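Bacteriophage virulence determinant (Salmonella enterica subsp. enterica serovar Typhimurium str. 14028S, PDB 6GGR) probably acts as a zinc-dependent protease of the PipA family, a phage-encoded Salmonella effector that cleaves NF-kappaB subunits of the host cell. Local coordinates at residues Y149-G154 with T201-I206; K37-P42 with L91-Y96; D64-E69 with L109-N114; Q24-H29 with V188-I193. One frame throughout, in Å; residues are numbered along the deposited sequence.

Overall arrangement
All four contacts belong to the PipA family region. Contacts 2 and 3 alternate their segments along the chain, lie nested in the loop closed by contact 4, and close before contact 1 opens. Contacts 1 and 4 also alternate. Their centres are about 16 Å apart, and Arg205 touches Val188 and Asn192 of helix 186-197. Leu91 of contact 2, on helix 86-100, packs on Tyr190 and His29 of contact 4; these centres are about 17 Å apart. The centre of contact 3 is 24 to 28 Å from the other centres. Contacts 1 and 4 lie nearest the zinc-binding residues. Away from them, contact 2 joins helix 86-100 to the 37-42 loop, and contact 3 joins helix 64-84 to strand 107-111.

Contact 1: Y149-G154 with T201-I206; sequences YESNDG and TSPPRI
The Tyr149 ring lies obliquely against the extended side chain of Arg205. CG of Tyr149 sits between its backbone N and carbonyl carbon (chi1 68°), which sends the ring across to segment 201-206. Tyr149 CD1 packs on Arg205 CB at 3.5 Å. Arg205 then runs on past Tyr149 CB, and the guanidinium and ring planes are 44° apart. Tyr149 OH donates to Pro203 O at 2.7 Å, and this oxygen lies at the ring edge.

Further along, the two backbones meet directly. Ile206 N donates to Glu150 O at 3.0 Å, from above the carbonyl plane. Glu150 O also receives a CA-H contact from Arg205 CA at 3.4 Å. Ile206 CD1 reaches over the backbone to Asn152 OD1. One water joins Glu150 N to Arg205 NE, and a second joins Asn152 N to Pro204 O.

Ser151 begins a type I turn. Ser151 OG accepts from Asp153 N in an ST turn and donates to Gly154 O at 2.7 Å. The turn sets Asp153 against the Pro203 ring.

Two direct bonds and two waters thus tie the C-terminal loop to the 149-154 loop. The side chain of Arg205 is about 4 Å from that of zinc-binding His166. Arg205 NH2 bonds to Tyr208 O and to the backbone of a chain of another protein. This is consistent with a place beside the substrate site.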
loop_
_atom_site.group_PDB
_atom_site.type_symbol
_atom_site.label_atom_id
_atom_site.label_comp_id
_atom_site.label_asym_id
_atom_site.label_seq_id
_atom_site.Cartn_x
_atom_site.Cartn_y
_atom_site.Cartn_z
ATOM N N TYR B 149 7.384 -9.342 1.665
ATOM C CA TYR B 149 8.073 -8.637 2.733
ATOM C C TYR B 149 9.468 -9.226 2.897
ATOM O O TYR B 149 9.755 -10.340 2.448
ATOM C CB TYR B 149 7.291 -8.698 4.061
ATOM C CG TYR B 149 7.194 -10.061 4.724
ATOM C CD1 TYR B 149 8.231 -10.556 5.504
ATOM C CD2 TYR B 149 6.045 -10.834 4.603
ATOM C CE1 TYR B 149 8.136 -11.793 6.127
ATOM C CE2 TYR B 149 5.943 -12.073 5.223
ATOM C CZ TYR B 149 6.988 -12.543 5.983
ATOM O OH TYR B 149 6.877 -13.773 6.592
ATOM N N GLU B 150 10.342 -8.461 3.539
ATOM C CA GLU B 150 11.742 -8.839 3.658
ATOM C C GLU B 150 11.965 -9.674 4.913
ATOM O O GLU B 150 11.432 -9.364 5.983
ATOM C CB GLU B 150 12.627 -7.597 3.690
ATOM C CG GLU B 150 14.093 -7.888 3.416
ATOM C CD GLU B 150 14.828 -6.688 2.852
ATOM O OE1 GLU B 150 14.620 -5.567 3.364
ATOM O OE2 GLU B 150 15.603 -6.864 1.890
ATOM N N SER B 151 12.753 -10.740 4.771
ATOM C CA SER B 151 13.112 -11.609 5.883
ATOM C C SER B 151 14.552 -12.065 5.704
ATOM O O SER B 151 15.195 -11.783 4.690
ATOM C CB SER B 151 12.187 -12.828 5.978
ATOM O OG SER B 151 12.584 -13.834 5.059
ATOM N N ASN B 152 15.058 -12.785 6.707
ATOM C CA ASN B 152 16.403 -13.341 6.615
ATOM C C ASN B 152 16.470 -14.515 5.648
ATOM O O ASN B 152 17.568 -14.878 5.213
ATOM C CB ASN B 152 16.890 -13.785 7.993
ATOM C CG ASN B 152 17.102 -12.621 8.941
ATOM O OD1 ASN B 152 17.556 -11.551 8.535
ATOM N ND2 ASN B 152 16.780 -12.826 10.213
ATOM N N ASP B 153 15.330 -15.116 5.311
ATOM C CA ASP B 153 15.269 -16.218 4.361
ATOM C C ASP B 153 14.912 -15.748 2.959
ATOM O O ASP B 153 14.488 -16.558 2.128
ATOM C CB ASP B 153 14.254 -17.264 4.825
ATOM C CG ASP B 153 14.641 -17.910 6.136
ATOM O OD1 ASP B 153 15.841 -17.906 6.481
ATOM O OD2 ASP B 153 13.732 -18.425 6.821
ATOM N N GLY B 154 15.071 -14.458 2.679
ATOM C CA GLY B 154 14.677 -13.906 1.407
ATOM C C GLY B 154 13.249 -13.406 1.420
ATOM O O GLY B 154 12.541 -13.482 2.431
ATOM N N THR B 201 4.365 -20.296 10.767
ATOM C CA THR B 201 5.710 -20.708 10.374
ATOM C C THR B 201 6.483 -19.626 9.623
ATOM O O THR B 201 7.715 -19.710 9.545
ATOM C CB THR B 201 5.611 -21.971 9.506
ATOM O OG1 THR B 201 5.017 -23.028 10.270
ATOM C CG2 THR B 201 6.982 -22.425 8.998
ATOM N N SER B 202 5.804 -18.628 9.073
ATOM C CA SER B 202 6.470 -17.669 8.200
ATOM C C SER B 202 7.661 -17.039 8.921
ATOM O O SER B 202 7.581 -16.766 10.124
ATOM C CB SER B 202 5.495 -16.577 7.756
ATOM O OG SER B 202 5.141 -15.728 8.837
ATOM N N PRO B 203 8.776 -16.795 8.229
ATOM C CA PRO B 203 9.885 -16.098 8.875
ATOM C C PRO B 203 9.463 -14.705 9.284
ATOM O O PRO B 203 8.640 -14.064 8.606
ATOM C CB PRO B 203 10.965 -16.061 7.781
ATOM C CG PRO B 203 10.546 -17.050 6.754
ATOM C CD PRO B 203 9.065 -17.113 6.821
ATOM N N PRO B 204 9.999 -14.188 10.388
ATOM C CA PRO B 204 9.625 -12.832 10.803
ATOM C C PRO B 204 10.122 -11.782 9.821
ATOM O O PRO B 204 11.120 -11.963 9.119
ATOM C CB PRO B 204 10.283 -12.677 12.177
ATOM C CG PRO B 204 11.351 -13.699 12.215
ATOM C CD PRO B 204 10.905 -14.832 11.351
ATOM N N ARG B 205 9.401 -10.667 9.787
ATOM C CA ARG B 205 9.669 -9.581 8.853
ATOM C C ARG B 205 10.732 -8.670 9.452
ATOM O O ARG B 205 10.483 -7.988 10.449
ATOM C CB ARG B 205 8.378 -8.820 8.572
ATOM C CG ARG B 205 8.484 -7.696 7.564
ATOM C CD ARG B 205 7.123 -7.050 7.412
ATOM N NE ARG B 205 7.069 -6.042 6.363
ATOM C CZ ARG B 205 5.987 -5.319 6.094
ATOM N NH1 ARG B 205 4.871 -5.501 6.798
ATOM N NH2 ARG B 205 6.016 -4.418 5.121
ATOM N N ILE B 206 11.919 -8.648 8.836
ATOM C CA ILE B 206 13.055 -7.923 9.397
ATOM C C ILE B 206 13.062 -6.449 9.024
ATOM O O ILE B 206 13.794 -5.669 9.651
ATOM C CB ILE B 206 14.389 -8.561 8.957
ATOM C CG1 ILE B 206 14.615 -8.381 7.449
ATOM C CG2 ILE B 206 14.412 -10.039 9.337
ATOM C CD1 ILE B 206 15.927 -8.958 6.944
HETATM O O HOH W 1 9.062 -6.005 3.963
HETATM O O HOH W 2 13.246 -13.221 9.027
#

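Contact 2: K37-P42 with L91-Y96; sequences KARLEP and LMNYAY
One hydrogen bond joins the loop to helix 86-100. Asn93 ND2 donates to Lys37 O at 2.7 Å, with an N-H...O angle of 162°. The oxygen lies close to the amide plane of Asn93, and the donor lies in the carbonyl plane of Lys37. ND2 also bonds to Asp35 O, while OD1 is bonded to Tyr82 OH of helix 64-84. Both ends of the amide are therefore held.

The second kind is stacking of flat polar groups. Arg39 reaches toward Asn93 tip to tip, and its guanidinium lies over the amide with the planes 23° apart. Arg39 NH1 comes 3.6 Å from Asn93 CB. The cation is placed by salt bridges to Asp35 and to Asp97 of the same helix as Asn93.

The third kind is apolar. Leu40 CG stands beside its backbone N (chi1 -44°), so both methyls turn toward the helix. Leu40 CD2 sits over one face of the Tyr96 ring, 4.3 Å from the centroid, in a CH-pi contact. Leu40 CD1 packs on Tyr96 CB at 3.9 Å and on Met92 CG at 4.1 Å. Leu40 CG passes close to Asn93 OD1, at 3.4 Å.

Asn93 thus fixes the inverse gamma turn centred on Ala38 onto the helix. Leu40 packs hydrocarbon against the OD1 end of the amide, while Arg39 lies over a face. Asp35 and Asp97 probably balance the charge of Arg39.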
loop_
_atom_site.group_PDB
_atom_site.type_symbol
_atom_site.label_atom_id
_atom_site.label_comp_id
_atom_site.label_asym_id
_atom_site.label_seq_id
_atom_site.Cartn_x
_atom_site.Cartn_y
_atom_site.Cartn_z
ATOM N N LYS B 37 -4.473 -11.513 29.961
ATOM C CA LYS B 37 -5.353 -12.581 30.409
ATOM C C LYS B 37 -6.470 -12.816 29.399
ATOM O O LYS B 37 -6.883 -11.912 28.670
ATOM C CB LYS B 37 -5.942 -12.247 31.782
ATOM C CG LYS B 37 -4.906 -11.830 32.826
ATOM C CD LYS B 37 -3.883 -12.931 33.088
ATOM C CE LYS B 37 -2.699 -12.411 33.892
ATOM N NZ LYS B 37 -1.741 -13.499 34.237
ATOM N N ALA B 38 -6.952 -14.058 29.360
ATOM C CA ALA B 38 -7.997 -14.461 28.420
ATOM C C ALA B 38 -9.370 -14.224 29.046
ATOM O O ALA B 38 -10.133 -15.147 29.336
ATOM C CB ALA B 38 -7.812 -15.918 28.021
ATOM N N ARG B 39 -9.682 -12.944 29.250
ATOM C CA ARG B 39 -10.916 -12.567 29.924
ATOM C C ARG B 39 -12.050 -12.213 28.970
ATOM O O ARG B 39 -13.199 -12.119 29.414
ATOM C CB ARG B 39 -10.666 -11.394 30.882
ATOM C CG ARG B 39 -10.190 -10.104 30.246
ATOM C CD ARG B 39 -10.128 -9.005 31.302
ATOM N NE ARG B 39 -9.231 -7.908 30.941
ATOM C CZ ARG B 39 -9.602 -6.784 30.334
ATOM N NH1 ARG B 39 -8.697 -5.853 30.057
ATOM N NH2 ARG B 39 -10.872 -6.580 29.999
ATOM N N LEU B 40 -11.768 -12.021 27.683
ATOM C CA LEU B 40 -12.809 -11.835 26.683
ATOM C C LEU B 40 -13.104 -13.160 25.993
ATOM O O LEU B 40 -12.258 -14.056 25.929
ATOM C CB LEU B 40 -12.399 -10.795 25.640
ATOM C CG LEU B 40 -11.744 -9.506 26.136
ATOM C CD1 LEU B 40 -11.473 -8.582 24.960
ATOM C CD2 LEU B 40 -12.600 -8.807 27.175
ATOM N N GLU B 41 -14.322 -13.275 25.467
ATOM C CA GLU B 41 -14.739 -14.490 24.783
ATOM C C GLU B 41 -14.310 -14.421 23.321
ATOM O O GLU B 41 -14.763 -13.524 22.601
ATOM C CB GLU B 41 -16.245 -14.672 24.883
ATOM C CG GLU B 41 -16.686 -16.133 24.949
ATOM C CD GLU B 41 -16.771 -16.783 23.583
ATOM O OE1 GLU B 41 -17.407 -16.197 22.682
ATOM O OE2 GLU B 41 -16.196 -17.877 23.413
ATOM N N PRO B 42 -13.449 -15.330 22.843
ATOM C CA PRO B 42 -12.927 -15.196 21.468
ATOM C C PRO B 42 -13.990 -15.067 20.387
ATOM O O PRO B 42 -13.818 -14.270 19.458
ATOM C CB PRO B 42 -12.107 -16.482 21.295
ATOM C CG PRO B 42 -11.665 -16.826 22.661
ATOM C CD PRO B 42 -12.794 -16.432 23.569
ATOM N N LEU B 91 -2.963 -6.369 23.441
ATOM C CA LEU B 91 -3.456 -5.316 22.561
ATOM C C LEU B 91 -4.979 -5.314 22.524
ATOM O O LEU B 91 -5.614 -4.266 22.690
ATOM C CB LEU B 91 -2.867 -5.499 21.161
ATOM C CG LEU B 91 -1.338 -5.601 21.113
ATOM C CD1 LEU B 91 -0.859 -5.744 19.682
ATOM C CD2 LEU B 91 -0.682 -4.399 21.777
ATOM N N MET B 92 -5.583 -6.490 22.345
ATOM C CA MET B 92 -7.038 -6.580 22.255
ATOM C C MET B 92 -7.697 -6.160 23.562
ATOM O O MET B 92 -8.648 -5.369 23.566
ATOM C CB MET B 92 -7.449 -8.005 21.887
ATOM C CG MET B 92 -8.951 -8.195 21.740
ATOM S SD MET B 92 -9.610 -7.266 20.340
ATOM C CE MET B 92 -11.336 -7.153 20.800
ATOM N N ASN B 93 -7.213 -6.694 24.687
ATOM C CA ASN B 93 -7.796 -6.356 25.982
ATOM C C ASN B 93 -7.757 -4.854 26.218
ATOM O O ASN B 93 -8.778 -4.235 26.534
ATOM C CB ASN B 93 -7.058 -7.087 27.105
ATOM C CG ASN B 93 -7.437 -8.555 27.209
ATOM O OD1 ASN B 93 -8.477 -8.979 26.711
ATOM N ND2 ASN B 93 -6.595 -9.336 27.882
ATOM N N TYR B 94 -6.574 -4.251 26.084
ATOM C CA TYR B 94 -6.460 -2.806 26.242
ATOM C C TYR B 94 -7.454 -2.085 25.341
ATOM O O TYR B 94 -8.247 -1.255 25.803
ATOM C CB TYR B 94 -5.026 -2.374 25.934
ATOM C CG TYR B 94 -4.665 -0.934 26.265
ATOM C CD1 TYR B 94 -5.625 0.038 26.523
ATOM C CD2 TYR B 94 -3.343 -0.545 26.308
ATOM C CE1 TYR B 94 -5.257 1.337 26.812
ATOM C CE2 TYR B 94 -2.986 0.726 26.590
ATOM C CZ TYR B 94 -3.935 1.670 26.843
ATOM O OH TYR B 94 -3.549 2.958 27.128
ATOM N N ALA B 95 -7.437 -2.401 24.047
ATOM C CA ALA B 95 -8.339 -1.734 23.115
ATOM C C ALA B 95 -9.797 -1.905 23.526
ATOM O O ALA B 95 -10.609 -0.989 23.349
ATOM C CB ALA B 95 -8.113 -2.266 21.705
ATOM N N TYR B 96 -10.154 -3.073 24.065
ATOM C CA TYR B 96 -11.530 -3.275 24.509
ATOM C C TYR B 96 -11.902 -2.289 25.609
ATOM O O TYR B 96 -12.991 -1.704 25.587
ATOM C CB TYR B 96 -11.739 -4.711 24.994
ATOM C CG TYR B 96 -13.182 -5.000 25.359
ATOM C CD1 TYR B 96 -14.093 -5.409 24.393
ATOM C CD2 TYR B 96 -13.635 -4.851 26.665
ATOM C CE1 TYR B 96 -15.415 -5.670 24.718
ATOM C CE2 TYR B 96 -14.956 -5.109 27.000
ATOM C CZ TYR B 96 -15.839 -5.518 26.022
ATOM O OH TYR B 96 -17.152 -5.774 26.356
#

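Contact 3: D64-E69 with L109-N114; sequences DDTYDE and LGAGEN
Tyr67 CG is anti to its backbone N (chi1 174°), and chi2 of 88° sets the ring plane roughly perpendicular to the CA-CB-CG plane. This carries CE1 toward Leu109, although the CB of Tyr67 does not itself point there. Leu109 CG is likewise anti to its backbone N (176°), and its CD2 branch meets the ring. The contact is helix-on-strand packing. The first residues of helix 64-84 lie against strand 107-111, which belongs to a three-stranded mixed sheet. The segment axes approach to 7.9 Å.

Leu109 touches Tyr67 at two points. Leu109 CB and Leu109 CD2 both lie 3.9 Å from Tyr67 CE1. The two side chains cross obliquely. Ile50 of the short strand 50-51 touches both of them, so the pair belongs to a wider apolar layer.

Ala111 is the second main point. Ala111 CB points into the helix surface and sits 3.6 Å from Tyr67 CA. The small methyl lets the backbones come close here, with the CA atoms of Tyr67 and Ala111 5.1 Å apart. The contact is wholly van der Waals between the segments.

A type II turn runs from Gly110 to Glu113, closed by Glu113 N to Gly110 O. Gly112 takes the positive phi of this turn. Thr66 CG2 is anti to its backbone N and points at the turn, 4.0 Å from Gly112 N. Beside it, Thr66 O comes to 3.5 Å from the CB of Ala111.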
loop_
_atom_site.group_PDB
_atom_site.type_symbol
_atom_site.label_atom_id
_atom_site.label_comp_id
_atom_site.label_asym_id
_atom_site.label_seq_id
_atom_site.Cartn_x
_atom_site.Cartn_y
_atom_site.Cartn_z
ATOM N N ASP B 64 -22.189 -6.313 0.175
ATOM C CA ASP B 64 -22.674 -7.048 1.339
ATOM C C ASP B 64 -22.175 -8.487 1.342
ATOM O O ASP B 64 -22.024 -9.088 2.412
ATOM C CB ASP B 64 -24.202 -7.018 1.374
ATOM C CG ASP B 64 -24.755 -5.611 1.483
ATOM O OD1 ASP B 64 -24.257 -4.841 2.331
ATOM O OD2 ASP B 64 -25.682 -5.272 0.716
ATOM N N ASP B 65 -21.913 -9.054 0.163
ATOM C CA ASP B 65 -21.459 -10.438 0.091
ATOM C C ASP B 65 -20.007 -10.562 0.537
ATOM O O ASP B 65 -19.682 -11.378 1.409
ATOM C CB ASP B 65 -21.635 -10.966 -1.333
ATOM C CG ASP B 65 -21.558 -12.476 -1.409
ATOM O OD1 ASP B 65 -20.769 -13.073 -0.645
ATOM O OD2 ASP B 65 -22.289 -13.067 -2.230
ATOM N N THR B 66 -19.115 -9.760 -0.049
ATOM C CA THR B 66 -17.709 -9.823 0.333
ATOM C C THR B 66 -17.516 -9.470 1.801
ATOM O O THR B 66 -16.542 -9.910 2.422
ATOM C CB THR B 66 -16.882 -8.885 -0.545
ATOM O OG1 THR B 66 -17.302 -9.011 -1.910
ATOM C CG2 THR B 66 -15.404 -9.229 -0.443
ATOM N N TYR B 67 -18.425 -8.675 2.370
ATOM C CA TYR B 67 -18.367 -8.380 3.796
ATOM C C TYR B 67 -18.454 -9.660 4.618
ATOM O O TYR B 67 -17.622 -9.906 5.500
ATOM C CB TYR B 67 -19.489 -7.414 4.174
ATOM C CG TYR B 67 -19.607 -7.138 5.658
ATOM C CD1 TYR B 67 -18.874 -6.123 6.257
ATOM C CD2 TYR B 67 -20.463 -7.887 6.455
ATOM C CE1 TYR B 67 -18.988 -5.863 7.610
ATOM C CE2 TYR B 67 -20.581 -7.636 7.809
ATOM C CZ TYR B 67 -19.841 -6.624 8.381
ATOM O OH TYR B 67 -19.955 -6.367 9.728
ATOM N N ASP B 68 -19.455 -10.497 4.335
ATOM C CA ASP B 68 -19.615 -11.737 5.086
ATOM C C ASP B 68 -18.410 -12.652 4.901
ATOM O O ASP B 68 -17.958 -13.296 5.854
ATOM C CB ASP B 68 -20.904 -12.442 4.658
ATOM C CG ASP B 68 -22.154 -11.692 5.094
ATOM O OD1 ASP B 68 -22.171 -11.169 6.229
ATOM O OD2 ASP B 68 -23.120 -11.627 4.304
ATOM N N GLU B 69 -17.872 -12.718 3.681
ATOM C CA GLU B 69 -16.703 -13.556 3.428
ATOM C C GLU B 69 -15.511 -13.089 4.251
ATOM O O GLU B 69 -14.850 -13.892 4.921
ATOM C CB GLU B 69 -16.364 -13.540 1.936
ATOM C CG GLU B 69 -17.395 -14.248 1.065
ATOM C CD GLU B 69 -17.293 -13.870 -0.403
ATOM O OE1 GLU B 69 -16.399 -13.074 -0.759
ATOM O OE2 GLU B 69 -18.111 -14.371 -1.203
ATOM N N LEU B 109 -15.572 -2.245 8.420
ATOM C CA LEU B 109 -14.819 -3.249 7.673
ATOM C C LEU B 109 -14.948 -2.937 6.185
ATOM O O LEU B 109 -16.002 -3.152 5.583
ATOM C CB LEU B 109 -15.321 -4.651 8.000
ATOM C CG LEU B 109 -14.659 -5.781 7.206
ATOM C CD1 LEU B 109 -13.155 -5.793 7.429
ATOM C CD2 LEU B 109 -15.262 -7.129 7.567
ATOM N N GLY B 110 -13.874 -2.418 5.590
ATOM C CA GLY B 110 -13.843 -2.185 4.159
ATOM C C GLY B 110 -13.508 -3.448 3.391
ATOM O O GLY B 110 -12.441 -3.547 2.775
ATOM N N ALA B 111 -14.415 -4.421 3.426
ATOM C CA ALA B 111 -14.137 -5.732 2.853
ATOM C C ALA B 111 -13.908 -5.634 1.349
ATOM O O ALA B 111 -14.600 -4.896 0.643
ATOM C CB ALA B 111 -15.292 -6.692 3.141
ATOM N N GLY B 112 -12.935 -6.400 0.862
ATOM C CA GLY B 112 -12.600 -6.395 -0.545
ATOM C C GLY B 112 -11.788 -5.205 -1.001
ATOM O O GLY B 112 -11.560 -5.059 -2.207
ATOM N N GLU B 113 -11.344 -4.354 -0.083
ATOM C CA GLU B 113 -10.558 -3.176 -0.415
ATOM C C GLU B 113 -9.088 -3.407 -0.079
ATOM O O GLU B 113 -8.720 -4.350 0.627
ATOM C CB GLU B 113 -11.093 -1.951 0.331
ATOM C CG GLU B 113 -12.574 -1.690 0.097
ATOM C CD GLU B 113 -12.884 -1.378 -1.353
ATOM O OE1 GLU B 113 -12.029 -0.766 -2.028
ATOM O OE2 GLU B 113 -13.981 -1.750 -1.820
ATOM N N ASN B 114 -8.243 -2.522 -0.602
ATOM C CA ASN B 114 -6.812 -2.619 -0.352
ATOM C C ASN B 114 -6.540 -2.603 1.147
ATOM O O ASN B 114 -7.160 -1.847 1.900
ATOM C CB ASN B 114 -6.078 -1.465 -1.039
ATOM C CG ASN B 114 -4.584 -1.697 -1.132
ATOM O OD1 ASN B 114 -4.131 -2.623 -1.804
ATOM N ND2 ASN B 114 -3.807 -0.847 -0.469
#

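Contact 4: Q24-H29 with V188-I193; sequences QLRLQH and VEYTNI
Helix 24-30 crosses helix 186-197 near the N-terminal end of the chain, with 68° between the short axes and 10.2 Å at closest approach. Arg26 carries most of this buried contact. Its chain is extended to CD and then bends at chi3 (75°), which turns the guanidinium to Glu189. There it grips Glu189 side-on in a salt bridge. Arg26 NH2 donates to Glu189 OE1 at 2.7 Å, and Arg26 NE donates to Glu189 OE1 at 2.9 Å. OE1 lies almost in the guanidinium plane. NE is met by the anti lone pair of Glu189 OE1, while NH2 lies nearly along the C-O axis. The bonds are bent, with an angle of 149° at the NH2 hydrogen. Ser23 N also donates to OE1, and these donors probably keep Glu189 ionised.

Tyr190 lies under the aliphatic part of Arg26. Arg26 CG stands over one face of the Tyr190 ring, 3.8 Å from its centroid, in a CH-pi contact. The guanidinium itself is steeply turned to that ring. Ile193 CD1 covers one guanidinium face, 3.8 Å from Arg26 NH1.

Helix 186-197 backs onto the zinc-binding helix. Helix 160-173 supplies His166 and His170, and Asp177 follows, a zinc-binding pattern as in zinc metalloproteases. Val188 and Thr191 touch His166, and Tyr190 touches Val169 of that helix.

His29 CG is anti to its backbone N, which brings its ring edge to Tyr190 OH. Tyr190 OH is in the plane of the imidazole, 3.2 Å from His29 CD2, and bonds to Asp30. Glu189 OE2 also has Arg184, and Arg26 NH2 pairs with Asp14.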
loop_
_atom_site.group_PDB
_atom_site.type_symbol
_atom_site.label_atom_id
_atom_site.label_comp_id
_atom_site.label_asym_id
_atom_site.label_seq_id
_atom_site.Cartn_x
_atom_site.Cartn_y
_atom_site.Cartn_z
ATOM N N GLN B 24 11.275 0.957 19.758
ATOM C CA GLN B 24 11.087 1.681 21.009
ATOM C C GLN B 24 9.649 2.143 21.215
ATOM O O GLN B 24 9.268 2.444 22.352
ATOM C CB GLN B 24 12.031 2.889 21.067
ATOM C CG GLN B 24 13.511 2.520 21.157
ATOM C CD GLN B 24 13.857 1.770 22.434
ATOM O OE1 GLN B 24 13.269 2.011 23.489
ATOM N NE2 GLN B 24 14.813 0.852 22.341
ATOM N N LEU B 25 8.840 2.178 20.153
ATOM C CA LEU B 25 7.443 2.585 20.279
ATOM C C LEU B 25 6.564 1.445 20.784
ATOM O O LEU B 25 5.660 1.669 21.596
ATOM C CB LEU B 25 6.928 3.089 18.933
ATOM C CG LEU B 25 7.484 4.440 18.481
ATOM C CD1 LEU B 25 7.284 4.620 16.987
ATOM C CD2 LEU B 25 6.817 5.569 19.247
ATOM N N ARG B 26 6.797 0.225 20.296
ATOM C CA ARG B 26 6.109 -0.940 20.842
ATOM C C ARG B 26 6.436 -1.112 22.320
ATOM O O ARG B 26 5.540 -1.317 23.146
ATOM C CB ARG B 26 6.497 -2.194 20.050
ATOM C CG ARG B 26 6.309 -3.507 20.797
ATOM C CD ARG B 26 6.648 -4.714 19.933
ATOM N NE ARG B 26 8.091 -4.885 19.770
ATOM C CZ ARG B 26 8.887 -5.460 20.668
ATOM N NH1 ARG B 26 8.387 -5.923 21.806
ATOM N NH2 ARG B 26 10.188 -5.571 20.429
ATOM N N LEU B 27 7.721 -1.014 22.672
ATOM C CA LEU B 27 8.134 -1.255 24.050
ATOM C C LEU B 27 7.409 -0.335 25.024
ATOM O O LEU B 27 7.191 -0.711 26.180
ATOM C CB LEU B 27 9.649 -1.084 24.187
ATOM C CG LEU B 27 10.531 -2.164 23.551
ATOM C CD1 LEU B 27 12.000 -1.769 23.645
ATOM C CD2 LEU B 27 10.308 -3.530 24.190
ATOM N N GLN B 28 7.015 0.860 24.583
ATOM C CA GLN B 28 6.313 1.769 25.478
ATOM C C GLN B 28 4.800 1.644 25.382
ATOM O O GLN B 28 4.106 1.977 26.348
ATOM C CB GLN B 28 6.739 3.217 25.217
ATOM C CG GLN B 28 6.437 3.756 23.844
ATOM C CD GLN B 28 6.941 5.181 23.679
ATOM O OE1 GLN B 28 8.140 5.442 23.781
ATOM N NE2 GLN B 28 6.024 6.112 23.444
ATOM N N HIS B 29 4.268 1.152 24.259
ATOM C CA HIS B 29 2.867 0.753 24.258
ATOM C C HIS B 29 2.648 -0.443 25.176
ATOM O O HIS B 29 1.588 -0.558 25.802
ATOM C CB HIS B 29 2.391 0.432 22.841
ATOM C CG HIS B 29 0.921 0.163 22.752
ATOM N ND1 HIS B 29 -0.023 1.165 22.817
ATOM C CD2 HIS B 29 0.231 -0.996 22.622
ATOM C CE1 HIS B 29 -1.231 0.636 22.723
ATOM N NE2 HIS B 29 -1.104 -0.673 22.605
ATOM N N VAL B 188 4.920 -3.972 12.682
ATOM C CA VAL B 188 5.614 -5.154 12.179
ATOM C C VAL B 188 6.090 -6.015 13.342
ATOM O O VAL B 188 5.886 -7.234 13.360
ATOM C CB VAL B 188 6.779 -4.739 11.263
ATOM C CG1 VAL B 188 7.662 -5.941 10.926
ATOM C CG2 VAL B 188 6.243 -4.097 9.979
ATOM N N GLU B 189 6.724 -5.396 14.338
ATOM C CA GLU B 189 7.275 -6.174 15.441
ATOM C C GLU B 189 6.168 -6.895 16.200
ATOM O O GLU B 189 6.276 -8.094 16.483
ATOM C CB GLU B 189 8.093 -5.275 16.371
ATOM C CG GLU B 189 9.333 -4.695 15.694
ATOM C CD GLU B 189 10.494 -4.480 16.643
ATOM O OE1 GLU B 189 10.304 -4.617 17.869
ATOM O OE2 GLU B 189 11.604 -4.171 16.156
ATOM N N TYR B 190 5.086 -6.183 16.524
ATOM C CA TYR B 190 3.916 -6.826 17.118
ATOM C C TYR B 190 3.431 -7.981 16.254
ATOM O O TYR B 190 3.185 -9.086 16.751
ATOM C CB TYR B 190 2.787 -5.806 17.300
ATOM C CG TYR B 190 2.782 -5.057 18.613
ATOM C CD1 TYR B 190 2.987 -5.714 19.821
ATOM C CD2 TYR B 190 2.547 -3.689 18.646
ATOM C CE1 TYR B 190 2.968 -5.027 21.022
ATOM C CE2 TYR B 190 2.530 -2.992 19.841
ATOM C CZ TYR B 190 2.740 -3.665 21.024
ATOM O OH TYR B 190 2.721 -2.972 22.213
ATOM N N THR B 191 3.276 -7.736 14.950
ATOM C CA THR B 191 2.775 -8.773 14.059
ATOM C C THR B 191 3.705 -9.980 14.049
ATOM O O THR B 191 3.244 -11.125 14.122
ATOM C CB THR B 191 2.588 -8.204 12.649
ATOM O OG1 THR B 191 1.662 -7.109 12.697
ATOM C CG2 THR B 191 2.047 -9.256 11.696
ATOM N N ASN B 192 5.020 -9.748 13.984
ATOM C CA ASN B 192 5.970 -10.858 14.027
ATOM C C ASN B 192 5.777 -11.700 15.283
ATOM O O ASN B 192 5.766 -12.935 15.223
ATOM C CB ASN B 192 7.405 -10.337 13.968
ATOM C CG ASN B 192 7.807 -9.856 12.584
ATOM O OD1 ASN B 192 7.134 -10.127 11.589
ATOM N ND2 ASN B 192 8.930 -9.153 12.515
ATOM N N ILE B 193 5.644 -11.044 16.438
ATOM C CA ILE B 193 5.563 -11.758 17.711
ATOM C C ILE B 193 4.255 -12.531 17.811
ATOM O O ILE B 193 4.229 -13.692 18.236
ATOM C CB ILE B 193 5.712 -10.772 18.880
ATOM C CG1 ILE B 193 7.085 -10.099 18.832
ATOM C CG2 ILE B 193 5.509 -11.495 20.219
ATOM C CD1 ILE B 193 7.210 -8.890 19.743
#